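PDB 6H8M: neurotrypsin from Mus musculus, which acts as a secreted serine protease in neuronal plasticity and is represented here by its third scavenger receptor cysteine-rich (SRCR) domain. Local coordinates for residues Gln26-Cys31 with Pro67-Val73; Lys15-Val19 with Phe61-Lys65. All blocks are in the same frame, centred on the assembly; numbering follows the deposited sequence.

Interaction 1: Gln26-Cys31 with Pro67-Val73; sequences QWGTIC and PIHMDNV
Extended Gln26-Cys31 pairs in parallel with Pro67-Val73, an irregular, weakly bonded strand kinked at His69 (psi -34°); Thr29 faces Ile68, their CA atoms 4.7 Å apart, whereas Ile30 lies nearest Met70, and the short strand axes diverge by 66°. At the head of the first segment, Gln26 O accepts a hydrogen bond from His69 NE2 (2.8 Å); the imidazole (chi1 m) turns back to this carbonyl as a side-chain donor beside the backbone ladder. Trp27 points away from the partner strand. Gly28 is fully extended, its CA 3.1 Å from Pro67 O, and a CB here would strike that oxygen and His69 CD2. Thr29 bonds to the two residues flanking Ile68, its N to Pro67 O (2.9 Å) and its O to His69 N (2.8 Å), as in parallel pairing. Proline suits position 67, since the bond to Thr29 uses its carbonyl and needs no NH. Ile30 (chi1 m) brings CD1 4.3 Å from Met70 SD and CG2 4.3 Å from Val73 CG2, apolar side chains suited to this buried place. Cys31 N closes the ladder on Met70 O (2.9 Å), and its side chain (chi1 t) forms the disulfide with Cys95. In the SRCR domain's mixed sheet, strand 26-30 lies between antiparallel strand 18-23 and strand 68-74, whose other neighbour is the antiparallel edge strand 86-87.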
loop_
_atom_site.group_PDB
_atom_site.type_symbol
_atom_site.label_atom_id
_atom_site.label_comp_id
_atom_site.label_asym_id
_atom_site.label_seq_id
_atom_site.Cartn_x
_atom_site.Cartn_y
_atom_site.Cartn_z
ATOM N N GLN A 26 5.520 -2.914 -14.858
ATOM C CA GLN A 26 6.563 -2.842 -13.821
ATOM C C GLN A 26 5.996 -2.898 -12.406
ATOM O O GLN A 26 4.944 -2.362 -12.110
ATOM C CB GLN A 26 7.351 -1.528 -13.817
ATOM C CG GLN A 26 8.225 -1.373 -15.039
ATOM C CD GLN A 26 8.984 -0.073 -14.951
ATOM O OE1 GLN A 26 8.565 0.946 -15.482
ATOM N NE2 GLN A 26 10.072 -0.090 -14.203
ATOM N N TRP A 27 6.800 -3.496 -11.506
ATOM C CA TRP A 27 6.527 -3.373 -10.091
ATOM C C TRP A 27 6.903 -1.971 -9.600
ATOM O O TRP A 27 7.936 -1.454 -9.953
ATOM C CB TRP A 27 7.285 -4.427 -9.259
ATOM C CG TRP A 27 6.749 -5.804 -9.443
ATOM C CD1 TRP A 27 7.223 -6.799 -10.267
ATOM C CD2 TRP A 27 5.557 -6.322 -8.834
ATOM N NE1 TRP A 27 6.421 -7.907 -10.133
ATOM C CE2 TRP A 27 5.386 -7.631 -9.295
ATOM C CE3 TRP A 27 4.602 -5.796 -7.972
ATOM C CZ2 TRP A 27 4.342 -8.440 -8.860
ATOM C CZ3 TRP A 27 3.593 -6.597 -7.509
ATOM C CH2 TRP A 27 3.435 -7.888 -7.997
ATOM N N GLY A 28 6.043 -1.355 -8.787
ATOM C CA GLY A 28 6.343 -0.038 -8.217
ATOM C C GLY A 28 5.607 0.177 -6.923
ATOM O O GLY A 28 4.864 -0.712 -6.460
ATOM N N THR A 29 5.796 1.323 -6.318
ATOM C CA THR A 29 5.337 1.534 -4.937
ATOM C C THR A 29 4.134 2.463 -4.922
ATOM O O THR A 29 3.672 2.909 -5.943
ATOM C CB THR A 29 6.500 2.072 -4.089
ATOM O OG1 THR A 29 7.037 3.252 -4.700
ATOM C CG2 THR A 29 7.639 1.081 -4.117
ATOM N N ILE A 30 3.669 2.722 -3.696
ATOM C CA ILE A 30 2.561 3.601 -3.419
ATOM C C ILE A 30 3.009 4.652 -2.408
ATOM O O ILE A 30 3.593 4.334 -1.352
ATOM C CB ILE A 30 1.393 2.795 -2.845
ATOM C CG1 ILE A 30 0.990 1.662 -3.773
ATOM C CG2 ILE A 30 0.234 3.691 -2.477
ATOM C CD1 ILE A 30 -0.244 0.914 -3.258
ATOM N N CYS A 31 2.748 5.921 -2.702
ATOM C CA CYS A 31 3.063 7.048 -1.806
ATOM C C CYS A 31 2.172 7.002 -0.540
ATOM O O CYS A 31 1.000 6.709 -0.626
ATOM C CB CYS A 31 2.860 8.376 -2.521
ATOM S SG CYS A 31 3.413 9.783 -1.536
ATOM N N PRO A 67 9.124 2.873 -10.306
ATOM C CA PRO A 67 8.057 3.848 -10.345
ATOM C C PRO A 67 7.325 3.926 -9.017
ATOM O O PRO A 67 7.250 2.920 -8.290
ATOM C CB PRO A 67 7.103 3.410 -11.454
ATOM C CG PRO A 67 7.731 2.189 -12.064
ATOM C CD PRO A 67 8.900 1.749 -11.220
ATOM N N ILE A 68 6.804 5.102 -8.748
ATOM C CA ILE A 68 5.778 5.272 -7.723
ATOM C C ILE A 68 4.448 5.346 -8.448
ATOM O O ILE A 68 4.191 6.280 -9.171
ATOM C CB ILE A 68 6.056 6.495 -6.859
ATOM C CG1 ILE A 68 7.463 6.407 -6.262
ATOM C CG2 ILE A 68 4.970 6.658 -5.786
ATOM C CD1 ILE A 68 7.838 7.662 -5.493
ATOM N N HIS A 69 3.697 4.261 -8.407
ATOM C CA HIS A 69 2.555 4.086 -9.306
ATOM C C HIS A 69 1.353 4.894 -8.850
ATOM O O HIS A 69 0.537 5.297 -9.741
ATOM C CB HIS A 69 2.155 2.628 -9.426
ATOM C CG HIS A 69 3.041 1.830 -10.284
ATOM N ND1 HIS A 69 3.437 2.283 -11.509
ATOM C CD2 HIS A 69 3.522 0.569 -10.150
ATOM C CE1 HIS A 69 4.155 1.360 -12.108
ATOM N NE2 HIS A 69 4.230 0.263 -11.274
ATOM N N MET A 70 1.159 5.057 -7.535
ATOM C CA MET A 70 -0.045 5.730 -7.063
ATOM C C MET A 70 0.380 6.679 -5.939
ATOM O O MET A 70 1.286 6.342 -5.145
ATOM C CB MET A 70 -1.115 4.742 -6.562
ATOM C CG MET A 70 -1.320 3.555 -7.473
ATOM S SD MET A 70 -2.358 2.212 -6.767
ATOM C CE MET A 70 -2.738 1.296 -8.255
ATOM N N ASP A 71 -0.274 7.835 -5.913
ATOM C CA ASP A 71 0.122 9.067 -5.185
ATOM C C ASP A 71 -0.890 9.387 -4.094
ATOM O O ASP A 71 -0.468 9.771 -2.970
ATOM C CB ASP A 71 0.148 10.312 -6.083
ATOM C CG ASP A 71 1.352 10.429 -7.001
ATOM O OD1 ASP A 71 2.502 10.387 -6.473
ATOM O OD2 ASP A 71 1.128 10.542 -8.240
ATOM N N ASN A 72 -2.185 9.213 -4.386
ATOM C CA ASN A 72 -3.213 9.566 -3.431
ATOM C C ASN A 72 -4.437 8.698 -3.635
ATOM O O ASN A 72 -5.386 9.097 -4.287
ATOM C CB ASN A 72 -3.674 11.026 -3.565
ATOM C CG ASN A 72 -3.260 11.861 -2.375
ATOM O OD1 ASN A 72 -3.984 11.936 -1.381
ATOM N ND2 ASN A 72 -2.097 12.478 -2.472
ATOM N N VAL A 73 -4.429 7.557 -2.972
ATOM C CA VAL A 73 -5.502 6.606 -3.048
ATOM C C VAL A 73 -6.517 7.013 -1.981
ATOM O O VAL A 73 -6.055 7.342 -0.886
ATOM C CB VAL A 73 -4.928 5.197 -2.773
ATOM C CG1 VAL A 73 -5.989 4.122 -2.842
ATOM C CG2 VAL A 73 -3.772 4.861 -3.702
#

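Interaction 2: Lys15-Val19 with Phe61-Lys65; sequences KEGRV and FGEGK
Phe61 lays its ring (chi1 m) over the backbone of Gly17, whose CA sits 3.6 Å from the ring centroid and 19° off its normal, a CH-pi contact over the face. Glycine suits this spot because its phi/psi of 155/-174 would jam any CB against the preceding carbonyl. Phe61 CD2 approaches Gly17 C to 3.2 Å, while Glu16 OE2, hydrogen-bonded to Glu12 N, lies 3.6 Å from Phe61 CE1. The chain turns a corner at Gly17: Gly17 is hydrogen-bonded through its backbone to Val103 of the two-stranded sheet, and Arg18 lies on strand 18-23 of the five-stranded sheet. In this SRCR domain the loop 61-65, between strands 53-56 and 68-74, thus covers the passage from one sheet to the other. Arg18 and Phe61 have the closest CA atoms, 5.9 Å apart. Arg18 runs out extended (chi1 t, chi2 t) and bends at chi3 (p), and its NH1 makes a weak hydrogen bond to Gly62 O (3.1 Å). Glu20 and Asp10 take the guanidinium charge in salt bridges. Gly62, at phi/psi 117/157, would also jam a CB against the carbonyl before it. Gly64 CA packs over a face of the guanidinium, 3.3 Å from Arg18 NE, where a CB would clash.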
loop_
_atom_site.group_PDB
_atom_site.type_symbol
_atom_site.label_atom_id
_atom_site.label_comp_id
_atom_site.label_asym_id
_atom_site.label_seq_id
_atom_site.Cartn_x
_atom_site.Cartn_y
_atom_site.Cartn_z
ATOM N N LYS A 15 3.234 -11.487 6.113
ATOM C CA LYS A 15 2.046 -10.720 6.429
ATOM C C LYS A 15 2.321 -9.232 6.609
ATOM O O LYS A 15 1.382 -8.520 6.883
ATOM C CB LYS A 15 1.389 -11.260 7.710
ATOM C CG LYS A 15 0.624 -12.540 7.493
ATOM C CD LYS A 15 -0.214 -12.912 8.707
ATOM C CE LYS A 15 -0.563 -14.393 8.730
ATOM N NZ LYS A 15 -1.694 -14.649 9.648
ATOM N N GLU A 16 3.547 -8.736 6.352
ATOM C CA GLU A 16 3.811 -7.332 6.472
ATOM C C GLU A 16 4.921 -6.953 5.485
ATOM O O GLU A 16 5.609 -7.777 4.942
ATOM C CB GLU A 16 4.293 -6.997 7.875
ATOM C CG GLU A 16 5.665 -7.581 8.192
ATOM C CD GLU A 16 6.240 -7.248 9.560
ATOM O OE1 GLU A 16 5.455 -6.994 10.474
ATOM O OE2 GLU A 16 7.475 -7.263 9.689
ATOM N N GLY A 17 4.944 -5.686 5.113
ATOM C CA GLY A 17 6.044 -5.154 4.330
ATOM C C GLY A 17 5.626 -3.927 3.520
ATOM O O GLY A 17 4.459 -3.453 3.650
ATOM N N ARG A 18 6.539 -3.453 2.667
ATOM C CA ARG A 18 6.247 -2.318 1.753
ATOM C C ARG A 18 5.331 -2.843 0.638
ATOM O O ARG A 18 5.639 -3.912 0.076
ATOM C CB ARG A 18 7.550 -1.764 1.170
ATOM C CG ARG A 18 7.358 -0.603 0.205
ATOM C CD ARG A 18 8.669 -0.114 -0.378
ATOM N NE ARG A 18 9.364 -1.151 -1.128
ATOM C CZ ARG A 18 10.239 -2.001 -0.604
ATOM N NH1 ARG A 18 10.533 -1.939 0.684
ATOM N NH2 ARG A 18 10.818 -2.909 -1.367
ATOM N N VAL A 19 4.270 -2.098 0.320
ATOM C CA VAL A 19 3.292 -2.486 -0.730
ATOM C C VAL A 19 3.870 -2.224 -2.101
ATOM O O VAL A 19 4.362 -1.122 -2.349
ATOM C CB VAL A 19 1.974 -1.707 -0.576
ATOM C CG1 VAL A 19 1.025 -2.264 -1.652
ATOM C CG2 VAL A 19 1.396 -1.907 0.821
ATOM N N PHE A 61 9.610 -0.237 6.163
ATOM C CA PHE A 61 10.329 -1.415 5.853
ATOM C C PHE A 61 11.501 -1.182 4.890
ATOM O O PHE A 61 12.117 -2.181 4.479
ATOM C CB PHE A 61 9.371 -2.447 5.246
ATOM C CG PHE A 61 8.250 -2.865 6.182
ATOM C CD1 PHE A 61 8.456 -3.674 7.283
ATOM C CD2 PHE A 61 6.971 -2.351 6.009
ATOM C CE1 PHE A 61 7.400 -4.025 8.122
ATOM C CE2 PHE A 61 5.954 -2.705 6.865
ATOM C CZ PHE A 61 6.155 -3.497 7.938
ATOM N N GLY A 62 11.785 0.055 4.516
ATOM C CA GLY A 62 12.767 0.258 3.487
ATOM C C GLY A 62 12.128 0.895 2.291
ATOM O O GLY A 62 10.897 0.805 2.051
ATOM N N GLU A 63 12.978 1.556 1.515
ATOM C CA GLU A 63 12.528 2.250 0.320
ATOM C C GLU A 63 12.424 1.260 -0.798
ATOM O O GLU A 63 13.317 0.420 -0.993
ATOM C CB GLU A 63 13.478 3.398 -0.059
ATOM C CG GLU A 63 13.531 4.496 1.020
ATOM C CD GLU A 63 14.292 5.752 0.628
ATOM O OE1 GLU A 63 14.572 5.866 -0.566
ATOM O OE2 GLU A 63 14.463 6.668 1.477
ATOM N N GLY A 64 11.462 1.485 -1.677
ATOM C CA GLY A 64 11.402 0.687 -2.931
ATOM C C GLY A 64 12.212 1.391 -4.023
ATOM O O GLY A 64 12.923 2.347 -3.716
ATOM N N LYS A 65 12.227 0.806 -5.197
ATOM C CA LYS A 65 12.917 1.464 -6.330
ATOM C C LYS A 65 11.973 1.443 -7.530
ATOM O O LYS A 65 10.922 0.783 -7.476
ATOM C CB LYS A 65 14.273 0.818 -6.576
ATOM C CG LYS A 65 14.282 -0.675 -6.791
ATOM C CD LYS A 65 15.625 -1.290 -6.396
ATOM C CE LYS A 65 15.572 -2.803 -6.259
ATOM N NZ LYS A 65 14.740 -3.437 -7.317
#

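From the N terminus, the chain passes through 15-19, runs up strand 18-23, turns back into strand 26-30, and then traverses helix 37-46 and strand 53-56. At 61-65 it closes the first loop by meeting 15-19; a few residues later, 67-73 closes the second against 26-31. The segments alternate, so the two loops cross. Interaction 2 lays the loop after strand 53-56 against the corner at Gly17 and Arg18 of strand 18-23, and interaction 1 then carries the chain into the sheet as the neighbour of strand 26-30. The contacts touch: Ile30 CD1 lies 3.8 Å from Val19 CG1, and Thr29 CG2 lies 4.0 Å from Gly64 CA.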